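Local coordinates for nitronate monooxygenase family protein (Pseudomonas aeruginosa, PDB 4QIT) that uses FMN and molecular oxygen to denitrify alkyl nitronates oxidatively, with the toxin propionate 3-nitronate as its best and presumed physiological substrate, at residues Arg284-Arg289 with Gln330-Gly335; Val160-Pro165 with Asp177-Gln182; Leu15-Pro20 with Gly42-Ile47. The protein carries 1 engineered substitution. All coordinates share one frame; numbering follows the deposited sequence.

Contact 1 (Arg284-Arg289 with Gln330-Gly335); sequences RGLPNR and QWAGQG. With FMN (flavin mononucleotide), chain C; NIE (nitroethane), chain D.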
loop_
_atom_site.group_PDB
_atom_site.type_symbol
_atom_site.label_atom_id
_atom_site.label_comp_id
_atom_site.label_asym_id
_atom_site.label_seq_id
_atom_site.Cartn_x
_atom_site.Cartn_y
_atom_site.Cartn_z
ATOM N N ARG A 284 11.545 1.187 4.253
ATOM C CA ARG A 284 11.211 2.130 3.202
ATOM C C ARG A 284 11.979 3.444 3.308
ATOM O O ARG A 284 11.961 4.104 4.348
ATOM C CB ARG A 284 9.713 2.431 3.206
ATOM C CG ARG A 284 9.321 3.441 2.105
ATOM C CD ARG A 284 7.818 3.784 2.094
ATOM N NE ARG A 284 6.999 2.590 1.882
ATOM C CZ ARG A 284 6.883 1.944 0.727
ATOM N NH1 ARG A 284 7.525 2.367 -0.363
ATOM N NH2 ARG A 284 6.131 0.849 0.677
ATOM N N GLY A 285 12.620 3.846 2.220
ATOM C CA GLY A 285 13.271 5.143 2.206
ATOM C C GLY A 285 13.511 5.655 0.809
ATOM O O GLY A 285 12.992 5.110 -0.165
ATOM N N LEU A 286 14.305 6.717 0.718
ATOM C CA LEU A 286 14.646 7.327 -0.569
ATOM C C LEU A 286 15.783 6.513 -1.189
ATOM O O LEU A 286 16.891 6.471 -0.647
ATOM C CB LEU A 286 15.076 8.788 -0.351
ATOM C CG LEU A 286 14.101 9.647 0.461
ATOM C CD1 LEU A 286 14.655 11.035 0.756
ATOM C CD2 LEU A 286 12.779 9.785 -0.255
ATOM N N PRO A 287 15.515 5.840 -2.315
ATOM C CA PRO A 287 16.479 4.865 -2.845
ATOM C C PRO A 287 17.817 5.482 -3.252
ATOM O O PRO A 287 17.899 6.596 -3.789
ATOM C CB PRO A 287 15.756 4.257 -4.060
ATOM C CG PRO A 287 14.648 5.214 -4.371
ATOM C CD PRO A 287 14.260 5.873 -3.091
ATOM N N ASN A 288 18.873 4.736 -2.967
ATOM C CA ASN A 288 20.226 5.148 -3.305
ATOM C C ASN A 288 21.068 3.908 -3.591
ATOM O O ASN A 288 20.528 2.857 -3.915
ATOM C CB ASN A 288 20.822 6.032 -2.204
ATOM C CG ASN A 288 20.906 5.333 -0.855
ATOM O OD1 ASN A 288 20.868 4.105 -0.757
ATOM N ND2 ASN A 288 21.046 6.130 0.198
ATOM N N ARG A 289 22.387 4.007 -3.440
ATOM C CA ARG A 289 23.248 2.881 -3.811
ATOM C C ARG A 289 23.119 1.658 -2.894
ATOM O O ARG A 289 23.478 0.541 -3.290
ATOM C CB ARG A 289 24.703 3.344 -3.953
ATOM C CG ARG A 289 24.859 4.415 -5.020
ATOM C CD ARG A 289 26.312 4.814 -5.216
ATOM N NE ARG A 289 27.129 3.702 -5.696
ATOM C CZ ARG A 289 28.457 3.740 -5.755
ATOM N NH1 ARG A 289 29.099 4.825 -5.362
ATOM N NH2 ARG A 289 29.135 2.691 -6.196
ATOM N N GLN A 330 18.053 7.164 4.515
ATOM C CA GLN A 330 17.174 8.323 4.463
ATOM C C GLN A 330 15.745 7.827 4.390
ATOM O O GLN A 330 15.110 7.828 3.336
ATOM C CB GLN A 330 17.564 9.223 3.279
ATOM C CG GLN A 330 18.964 9.840 3.497
ATOM C CD GLN A 330 19.581 10.437 2.248
ATOM O OE1 GLN A 330 19.190 10.124 1.127
ATOM N NE2 GLN A 330 20.578 11.300 2.443
ATOM N N TRP A 331 15.253 7.366 5.534
ATOM C CA TRP A 331 13.927 6.765 5.587
ATOM C C TRP A 331 12.818 7.800 5.346
ATOM O O TRP A 331 12.904 8.947 5.777
ATOM C CB TRP A 331 13.717 6.076 6.929
ATOM C CG TRP A 331 14.814 5.119 7.336
ATOM C CD1 TRP A 331 15.573 5.186 8.469
ATOM C CD2 TRP A 331 15.268 3.969 6.610
ATOM N NE1 TRP A 331 16.468 4.136 8.497
ATOM C CE2 TRP A 331 16.302 3.384 7.378
ATOM C CE3 TRP A 331 14.907 3.387 5.398
ATOM C CZ2 TRP A 331 16.967 2.226 6.954
ATOM C CZ3 TRP A 331 15.581 2.241 4.981
ATOM C CH2 TRP A 331 16.591 1.675 5.762
ATOM N N ALA A 332 11.766 7.375 4.655
ATOM C CA ALA A 332 10.651 8.246 4.326
ATOM C C ALA A 332 9.463 7.403 3.888
ATOM O O ALA A 332 9.640 6.392 3.212
ATOM C CB ALA A 332 11.047 9.226 3.217
ATOM N N GLY A 333 8.265 7.835 4.284
ATOM C CA GLY A 333 7.020 7.189 3.895
ATOM C C GLY A 333 6.512 7.679 2.549
ATOM O O GLY A 333 7.081 8.603 1.945
ATOM N N GLN A 334 5.412 7.093 2.093
ATOM C CA GLN A 334 4.908 7.385 0.755
ATOM C C GLN A 334 4.242 8.760 0.659
ATOM O O GLN A 334 3.900 9.198 -0.437
ATOM C CB GLN A 334 3.982 6.267 0.266
ATOM C CG GLN A 334 4.723 4.961 -0.018
ATOM C CD GLN A 334 3.805 3.874 -0.542
ATOM O OE1 GLN A 334 2.622 3.838 -0.214
ATOM N NE2 GLN A 334 4.345 2.994 -1.389
ATOM N N GLY A 335 4.087 9.450 1.784
ATOM C CA GLY A 335 3.640 10.836 1.767
ATOM C C GLY A 335 4.780 11.841 1.785
ATOM O O GLY A 335 4.542 13.027 2.045
HETATM N N1 FMN C . 9.462 2.573 14.124
HETATM C C2 FMN C . 9.969 1.948 15.255
HETATM O O2 FMN C . 9.256 1.165 15.872
HETATM N N3 FMN C . 11.239 2.210 15.716
HETATM C C4 FMN C . 12.030 3.093 15.011
HETATM O O4 FMN C . 13.175 3.349 15.374
HETATM C C4A FMN C . 11.534 3.709 13.877
HETATM N N5 FMN C . 12.349 4.577 13.199
HETATM C C5A FMN C . 11.894 5.229 12.079
HETATM C C6 FMN C . 12.752 6.110 11.436
HETATM C C7 FMN C . 12.338 6.799 10.314
HETATM C C7M FMN C . 13.316 7.753 9.689
HETATM C C8 FMN C . 11.055 6.588 9.809
HETATM C C8M FMN C . 10.599 7.316 8.577
HETATM C C9 FMN C . 10.196 5.693 10.458
HETATM C C9A FMN C . 10.608 5.007 11.606
HETATM N N10 FMN C . 9.774 4.115 12.282
HETATM C C10 FMN C . 10.247 3.460 13.417
HETATM C "C1'" FMN C . 8.385 3.833 11.767
HETATM C "C2'" FMN C . 7.319 4.704 12.411
HETATM O "O2'" FMN C . 7.061 4.240 13.711
HETATM C "C3'" FMN C . 6.015 4.641 11.627
HETATM O "O3'" FMN C . 5.659 3.316 11.294
HETATM C "C4'" FMN C . 6.217 5.403 10.337
HETATM O "O4'" FMN C . 7.054 6.520 10.574
HETATM C "C5'" FMN C . 4.867 5.901 9.851
HETATM O "O5'" FMN C . 5.073 6.226 8.510
HETATM P P FMN C . 5.203 7.736 8.028
HETATM O O1P FMN C . 4.545 8.644 9.034
HETATM O O2P FMN C . 4.585 7.804 6.665
HETATM O O3P FMN C . 6.671 8.004 7.988
HETATM N N3 NIE D . 13.941 2.464 10.972
HETATM C C1 NIE D . 14.050 0.599 12.435
HETATM C C2 NIE D . 14.653 1.941 12.084
HETATM O O4 NIE D . 12.714 2.423 10.978
HETATM O O5 NIE D . 14.601 2.618 9.787
HETATM O O HOH W 1 17.987 5.998 1.897
HETATM O O HOH W 2 21.439 9.044 -0.333
#

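Contact 2 (Val160-Pro165 with Asp177-Gln182); sequences VCATTP and DAVVAQ. With FMN (flavin mononucleotide), chain C.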
loop_
_atom_site.group_PDB
_atom_site.type_symbol
_atom_site.label_atom_id
_atom_site.label_comp_id
_atom_site.label_asym_id
_atom_site.label_seq_id
_atom_site.Cartn_x
_atom_site.Cartn_y
_atom_site.Cartn_z
ATOM N N VAL A 160 2.072 -1.852 20.637
ATOM C CA VAL A 160 2.850 -2.712 19.750
ATOM C C VAL A 160 2.418 -2.488 18.307
ATOM O O VAL A 160 1.226 -2.380 18.019
ATOM C CB VAL A 160 2.695 -4.220 20.104
ATOM C CG1 VAL A 160 3.618 -5.074 19.231
ATOM C CG2 VAL A 160 3.000 -4.483 21.570
ATOM N N CYS A 161 3.387 -2.405 17.402
ATOM C CA CYS A 161 3.097 -2.260 15.985
ATOM C C CYS A 161 2.688 -3.591 15.348
ATOM O O CYS A 161 3.265 -4.650 15.657
ATOM C CB CYS A 161 4.339 -1.722 15.286
ATOM S SG CYS A 161 4.156 -1.514 13.525
ATOM N N ALA A 162 1.689 -3.545 14.472
ATOM C CA ALA A 162 1.297 -4.717 13.684
ATOM C C ALA A 162 1.034 -4.297 12.248
ATOM O O ALA A 162 0.595 -3.163 12.007
ATOM C CB ALA A 162 0.061 -5.368 14.273
ATOM N N THR A 163 1.284 -5.202 11.299
ATOM C CA THR A 163 1.063 -4.905 9.879
ATOM C C THR A 163 -0.097 -5.682 9.270
ATOM O O THR A 163 -0.458 -5.448 8.122
ATOM C CB THR A 163 2.326 -5.136 9.007
ATOM O OG1 THR A 163 2.616 -6.541 8.934
ATOM C CG2 THR A 163 3.518 -4.358 9.548
ATOM N N THR A 164 -0.666 -6.616 10.033
ATOM C CA THR A 164 -1.752 -7.462 9.532
ATOM C C THR A 164 -2.709 -7.764 10.669
ATOM O O THR A 164 -2.335 -7.654 11.836
ATOM C CB THR A 164 -1.245 -8.836 9.027
ATOM O OG1 THR A 164 -0.741 -9.588 10.142
ATOM C CG2 THR A 164 -0.168 -8.684 7.957
ATOM N N PRO A 165 -3.935 -8.177 10.332
ATOM C CA PRO A 165 -4.874 -8.641 11.364
ATOM C C PRO A 165 -4.315 -9.800 12.195
ATOM O O PRO A 165 -4.589 -9.872 13.401
ATOM C CB PRO A 165 -6.067 -9.110 10.537
ATOM C CG PRO A 165 -6.056 -8.193 9.346
ATOM C CD PRO A 165 -4.592 -8.044 9.017
ATOM N N ASP A 177 -2.095 -2.240 25.407
ATOM C CA ASP A 177 -3.139 -1.228 25.512
ATOM C C ASP A 177 -3.619 -0.701 24.157
ATOM O O ASP A 177 -4.738 -0.216 24.044
ATOM C CB ASP A 177 -2.645 -0.062 26.363
ATOM C CG ASP A 177 -2.340 -0.472 27.793
ATOM O OD1 ASP A 177 -3.301 -0.616 28.577
ATOM O OD2 ASP A 177 -1.153 -0.653 28.139
ATOM N N ALA A 178 -2.757 -0.772 23.144
ATOM C CA ALA A 178 -3.120 -0.304 21.811
ATOM C C ALA A 178 -2.239 -0.937 20.745
ATOM O O ALA A 178 -1.119 -1.356 21.027
ATOM C CB ALA A 178 -3.043 1.221 21.732
ATOM N N VAL A 179 -2.771 -0.998 19.527
ATOM C CA VAL A 179 -2.030 -1.516 18.384
ATOM C C VAL A 179 -1.729 -0.354 17.442
ATOM O O VAL A 179 -2.601 0.479 17.158
ATOM C CB VAL A 179 -2.800 -2.660 17.663
ATOM C CG1 VAL A 179 -4.143 -2.171 17.100
ATOM C CG2 VAL A 179 -1.942 -3.270 16.553
ATOM N N VAL A 180 -0.478 -0.278 17.004
ATOM C CA VAL A 180 -0.092 0.698 15.987
ATOM C C VAL A 180 -0.152 -0.010 14.643
ATOM O O VAL A 180 0.666 -0.886 14.342
ATOM C CB VAL A 180 1.310 1.253 16.229
ATOM C CG1 VAL A 180 1.677 2.248 15.134
ATOM C CG2 VAL A 180 1.402 1.917 17.612
ATOM N N ALA A 181 -1.148 0.353 13.851
ATOM C CA ALA A 181 -1.391 -0.280 12.566
ATOM C C ALA A 181 -0.498 0.370 11.529
ATOM O O ALA A 181 -0.778 1.488 11.089
ATOM C CB ALA A 181 -2.837 -0.113 12.187
ATOM N N GLN A 182 0.559 -0.328 11.129
ATOM C CA GLN A 182 1.504 0.222 10.165
ATOM C C GLN A 182 1.181 -0.228 8.749
ATOM O O GLN A 182 1.362 -1.407 8.398
ATOM C CB GLN A 182 2.931 -0.183 10.520
ATOM C CG GLN A 182 3.965 0.533 9.681
ATOM C CD GLN A 182 5.318 -0.170 9.684
ATOM O OE1 GLN A 182 5.402 -1.348 9.355
ATOM N NE2 GLN A 182 6.381 0.558 10.035
HETATM N N1 FMN C . 9.462 2.573 14.124
HETATM C C2 FMN C . 9.969 1.948 15.255
HETATM O O2 FMN C . 9.256 1.165 15.872
HETATM N N3 FMN C . 11.239 2.210 15.716
HETATM C C4 FMN C . 12.030 3.093 15.011
HETATM O O4 FMN C . 13.175 3.349 15.374
HETATM C C4A FMN C . 11.534 3.709 13.877
HETATM N N5 FMN C . 12.349 4.577 13.199
HETATM C C5A FMN C . 11.894 5.229 12.079
HETATM C C6 FMN C . 12.752 6.110 11.436
HETATM C C7 FMN C . 12.338 6.799 10.314
HETATM C C7M FMN C . 13.316 7.753 9.689
HETATM C C8 FMN C . 11.055 6.588 9.809
HETATM C C8M FMN C . 10.599 7.316 8.577
HETATM C C9 FMN C . 10.196 5.693 10.458
HETATM C C9A FMN C . 10.608 5.007 11.606
HETATM N N10 FMN C . 9.774 4.115 12.282
HETATM C C10 FMN C . 10.247 3.460 13.417
HETATM C "C1'" FMN C . 8.385 3.833 11.767
HETATM C "C2'" FMN C . 7.319 4.704 12.411
HETATM O "O2'" FMN C . 7.061 4.240 13.711
HETATM C "C3'" FMN C . 6.015 4.641 11.627
HETATM O "O3'" FMN C . 5.659 3.316 11.294
HETATM C "C4'" FMN C . 6.217 5.403 10.337
HETATM O "O4'" FMN C . 7.054 6.520 10.574
HETATM C "C5'" FMN C . 4.867 5.901 9.851
HETATM O "O5'" FMN C . 5.073 6.226 8.510
HETATM P P FMN C . 5.203 7.736 8.028
HETATM O O1P FMN C . 4.545 8.644 9.034
HETATM O O2P FMN C . 4.585 7.804 6.665
HETATM O O3P FMN C . 6.671 8.004 7.988
#

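Contact 3 (Leu15-Pro20 with Gly42-Ile47); sequences LGIQQP and GGLGSI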
loop_
_atom_site.group_PDB
_atom_site.type_symbol
_atom_site.label_atom_id
_atom_site.label_comp_id
_atom_site.label_asym_id
_atom_site.label_seq_id
_atom_site.Cartn_x
_atom_site.Cartn_y
_atom_site.Cartn_z
ATOM N N LEU A 15 -3.720 7.872 27.411
ATOM C CA LEU A 15 -2.376 8.390 27.542
ATOM C C LEU A 15 -2.527 9.682 28.322
ATOM O O LEU A 15 -3.631 10.039 28.690
ATOM C CB LEU A 15 -1.722 8.523 26.171
ATOM C CG LEU A 15 -1.293 7.059 25.935
ATOM C CD1 LEU A 15 -2.239 6.263 25.019
ATOM C CD2 LEU A 15 0.174 6.875 25.578
ATOM N N GLY A 16 -1.466 10.377 28.659
ATOM C CA GLY A 16 -1.754 11.519 29.511
ATOM C C GLY A 16 -1.994 12.814 28.762
ATOM O O GLY A 16 -1.675 13.870 29.288
ATOM N N ILE A 17 -2.555 12.748 27.554
ATOM C CA ILE A 17 -2.303 13.807 26.567
ATOM C C ILE A 17 -3.532 14.538 26.040
ATOM O O ILE A 17 -4.662 14.101 26.254
ATOM C CB ILE A 17 -1.489 13.257 25.371
ATOM C CG1 ILE A 17 -2.335 12.284 24.539
ATOM C CG2 ILE A 17 -0.212 12.604 25.875
ATOM C CD1 ILE A 17 -1.527 11.470 23.506
ATOM N N GLN A 18 -3.302 15.635 25.322
ATOM C CA GLN A 18 -4.390 16.450 24.798
ATOM C C GLN A 18 -4.762 16.126 23.346
ATOM O O GLN A 18 -5.917 16.286 22.958
ATOM C CB GLN A 18 -4.052 17.940 24.934
ATOM C CG GLN A 18 -3.912 18.411 26.375
ATOM C CD GLN A 18 -5.208 18.283 27.152
ATOM O OE1 GLN A 18 -6.271 18.680 26.674
ATOM N NE2 GLN A 18 -5.128 17.715 28.354
ATOM N N GLN A 19 -3.788 15.692 22.542
ATOM C CA GLN A 19 -4.013 15.495 21.107
ATOM C C GLN A 19 -3.670 14.074 20.695
ATOM O O GLN A 19 -2.682 13.528 21.157
ATOM C CB GLN A 19 -3.166 16.470 20.276
ATOM C CG GLN A 19 -3.414 17.930 20.600
ATOM C CD GLN A 19 -4.845 18.347 20.337
ATOM O OE1 GLN A 19 -5.560 17.722 19.546
ATOM N NE2 GLN A 19 -5.274 19.422 20.996
ATOM N N PRO A 20 -4.472 13.487 19.799
ATOM C CA PRO A 20 -4.269 12.075 19.430
ATOM C C PRO A 20 -3.220 11.907 18.335
ATOM O O PRO A 20 -3.480 11.268 17.303
ATOM C CB PRO A 20 -5.649 11.666 18.908
ATOM C CG PRO A 20 -6.166 12.921 18.267
ATOM C CD PRO A 20 -5.681 14.050 19.164
ATOM N N GLY A 42 1.264 19.109 23.062
ATOM C CA GLY A 42 0.020 18.432 23.373
ATOM C C GLY A 42 -0.144 17.024 22.827
ATOM O O GLY A 42 -1.132 16.357 23.142
ATOM N N GLY A 43 0.808 16.578 22.014
ATOM C CA GLY A 43 0.777 15.219 21.488
ATOM C C GLY A 43 1.632 14.266 22.303
ATOM O O GLY A 43 1.928 14.534 23.471
ATOM N N LEU A 44 2.050 13.159 21.691
ATOM C CA LEU A 44 2.919 12.204 22.375
ATOM C C LEU A 44 4.255 12.141 21.654
ATOM O O LEU A 44 4.358 11.559 20.566
ATOM C CB LEU A 44 2.270 10.813 22.423
ATOM C CG LEU A 44 2.934 9.768 23.326
ATOM C CD1 LEU A 44 2.723 10.157 24.798
ATOM C CD2 LEU A 44 2.377 8.377 23.045
ATOM N N GLY A 45 5.280 12.753 22.243
ATOM C CA GLY A 45 6.620 12.673 21.690
ATOM C C GLY A 45 7.164 11.281 21.919
ATOM O O GLY A 45 6.705 10.569 22.832
ATOM N N SER A 46 8.129 10.879 21.094
ATOM C CA SER A 46 8.714 9.542 21.217
ATOM C C SER A 46 10.219 9.539 21.028
ATOM O O SER A 46 10.763 10.334 20.258
ATOM C CB SER A 46 8.084 8.563 20.209
ATOM O OG SER A 46 6.664 8.562 20.275
ATOM N N ILE A 47 10.887 8.633 21.733
ATOM C CA ILE A 47 12.288 8.319 21.452
ATOM C C ILE A 47 12.467 6.818 21.259
ATOM O O ILE A 47 11.663 6.015 21.747
ATOM C CB ILE A 47 13.264 8.801 22.555
ATOM C CG1 ILE A 47 12.883 8.216 23.917
ATOM C CG2 ILE A 47 13.328 10.334 22.593
ATOM C CD1 ILE A 47 13.876 8.537 25.047
#

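Contact 1 (Arg284-Arg289 with Gln330-Gly335)
R284 and Q334 cross at about a right angle, Q334 CG and NE2 lying against the outer half of the arginine. CG of R284 stands anti to the backbone N (chi1 180°), and this carries the chain past the carbonyl of A332, where R284 CG lies 3.2 Å from A332 O. Beyond it, Q334 NE2 sits over one face of the guanidinium, offset toward the rim and 3.4 Å from R284 NH1. Both atoms are donors, so this is packing and not a hydrogen bond; at 45° between the planes it is no parallel stack either. Each group has other partners: the guanidinium chiefly I184 O and T272 OG1, the amide A201 O and G203 N of the second subunit.

The backbones are joined by a single bridge at G285 and W331, whose CA atoms are 3.8 Å apart. A332 N donates to R284 O at 3.3 Å, and L286 N gives Q330 O a shorter bond of 3.0 Å that is nearly straight (170° at the hydrogen). G285 brings no side chain, and its CA also lies close to Q330 O. The W331 ring presents its edge to this strand, with G285 N in its plane, and W331 CE3 is 3.2 Å from R284 O. L286 CD2 packs against A332 CB. Farther out, one water links L286 O to Q330 N and another links N288 ND2 to Q330 OE1.

W331 belongs to both the FMN and nitroethane pockets. NIE O5 lies over a face of its indole, 2.7 Å from W331 NE1, while FMN C7M sits at the ring edge. The bridge, with a bond from W331 O to the Y260 hydroxyl, probably helps hold the backbone carrying an indole that shapes the substrate pocket.

Contact 2 (Val160-Pro165 with Asp177-Gln182)
V160 to A162 pair with V179 to A181 as neighbouring parallel strands of the TIM barrel, joined by helix 165-173 in a beta-alpha-beta crossover. The evidence is three consecutive parallel bridges and four backbone hydrogen bonds. V180 N donates to V160 O and A162 N to V180 O, both at 2.9 Å; V160 N to A178 O opens the ladder and Q182 N to A162 O closes it. The axes of the short strands approach to 4.5 Å at 38°, consistent with the twist of a barrel wall.

One face of the pair carries V160, A162, V179 and A181. There A162 CB touches V179 CG2 at 3.7 Å, V160 and V179 pack on V171 of the connecting helix, and A181 meets helix 204-212. C161 and V180 lie on the opposite face, with C161 CB 4.3 Å from V180 CB. With SG anti to the backbone N (chi1 179°), C161 extends along the sheet toward Q182 of the neighbouring strand, and C161 SG lies 3.5 Å from Q182 CB.

At the C-terminal strand ends, where TIM barrels hold their active sites, T163 and Q182 run side by side and point the same way, T163 CG2 lying against Q182 OE1. That oxygen accepts from G191 N, and the amide nitrogen also bonds S189 O. With its orientation so gripped, Q182 NE2 donates to the ribityl hydroxyl oxygen FMN O3' at 3.1 Å, with 163° at the hydrogen.

Contact 3 (Leu15-Pro20 with Gly42-Ile47)
Q19 N and Q18 N both donate to the carbonyl oxygen of G42, so one acceptor takes two successive amides of the 15-20 loop. The Q19 bond is the shorter, 2.8 Å from Q19 N to G42 O with 139° at the hydrogen, and its donor is tilted 34° from the carbonyl plane. The Q18 bond is weak: Q18 N stands 3.2 Å from G42 O and the angle falls to 134°. Neither is straight, as expected when adjacent N-H groups converge on one atom.

G42 ends helix 32-41 in a Schellman motif, with a positive phi that glycine adopts easily. Its bare CA leaves room for Q19 CB and CG close to the G42 carbonyl: Q19 CB packs 3.5 Å from G42 O before the glutamine chain folds back at chi2 and turns outward.

Beyond the glycines the contact becomes apolar. I17 places CG2 beside its backbone N, anti to the carbonyl carbon, and I17 CG2 sits 3.8 Å from G43 O and 4.0 Å from L44 CD1, while I17 CD1 reaches L44 CB. The two branches of L44 divide their work: CD1 meets I17, and L44 CD2 meets L15 CD2 at 3.7 Å. L44 crosses both side chains at about a right angle.

I17 and L44 also share P71 as a neighbour, and I17 rests on T12 of helix 8-14. The contact joins the loop between helix 8-14 and strand 21-23 to the turn from helix 32-41 into strand 45-48, where L44 packs on I22 and its backbone bonds to I21 and Q23.

Along the chain the contacts follow one another as 3, 2 and 1, each closing before the next opens. Contacts 2 and 3 reach the same eight-stranded parallel barrel, their centres 18 Å apart: contact 2 pairs strands 157-162 and 178-182, while contact 3 lies at the entries to strands 21-23 and 45-48. Contact 1 instead joins strand 283-285 of the small antiparallel sheet to the loop between helices 307-320 and 344-355; its centre is 22 Å from that of contact 2 and 26 Å from that of contact 3. None touches another, but contacts 1 and 2 both reach FMN, which is thus met by a barrel strand end (Q182) and by the loop bridged to strand 283-285.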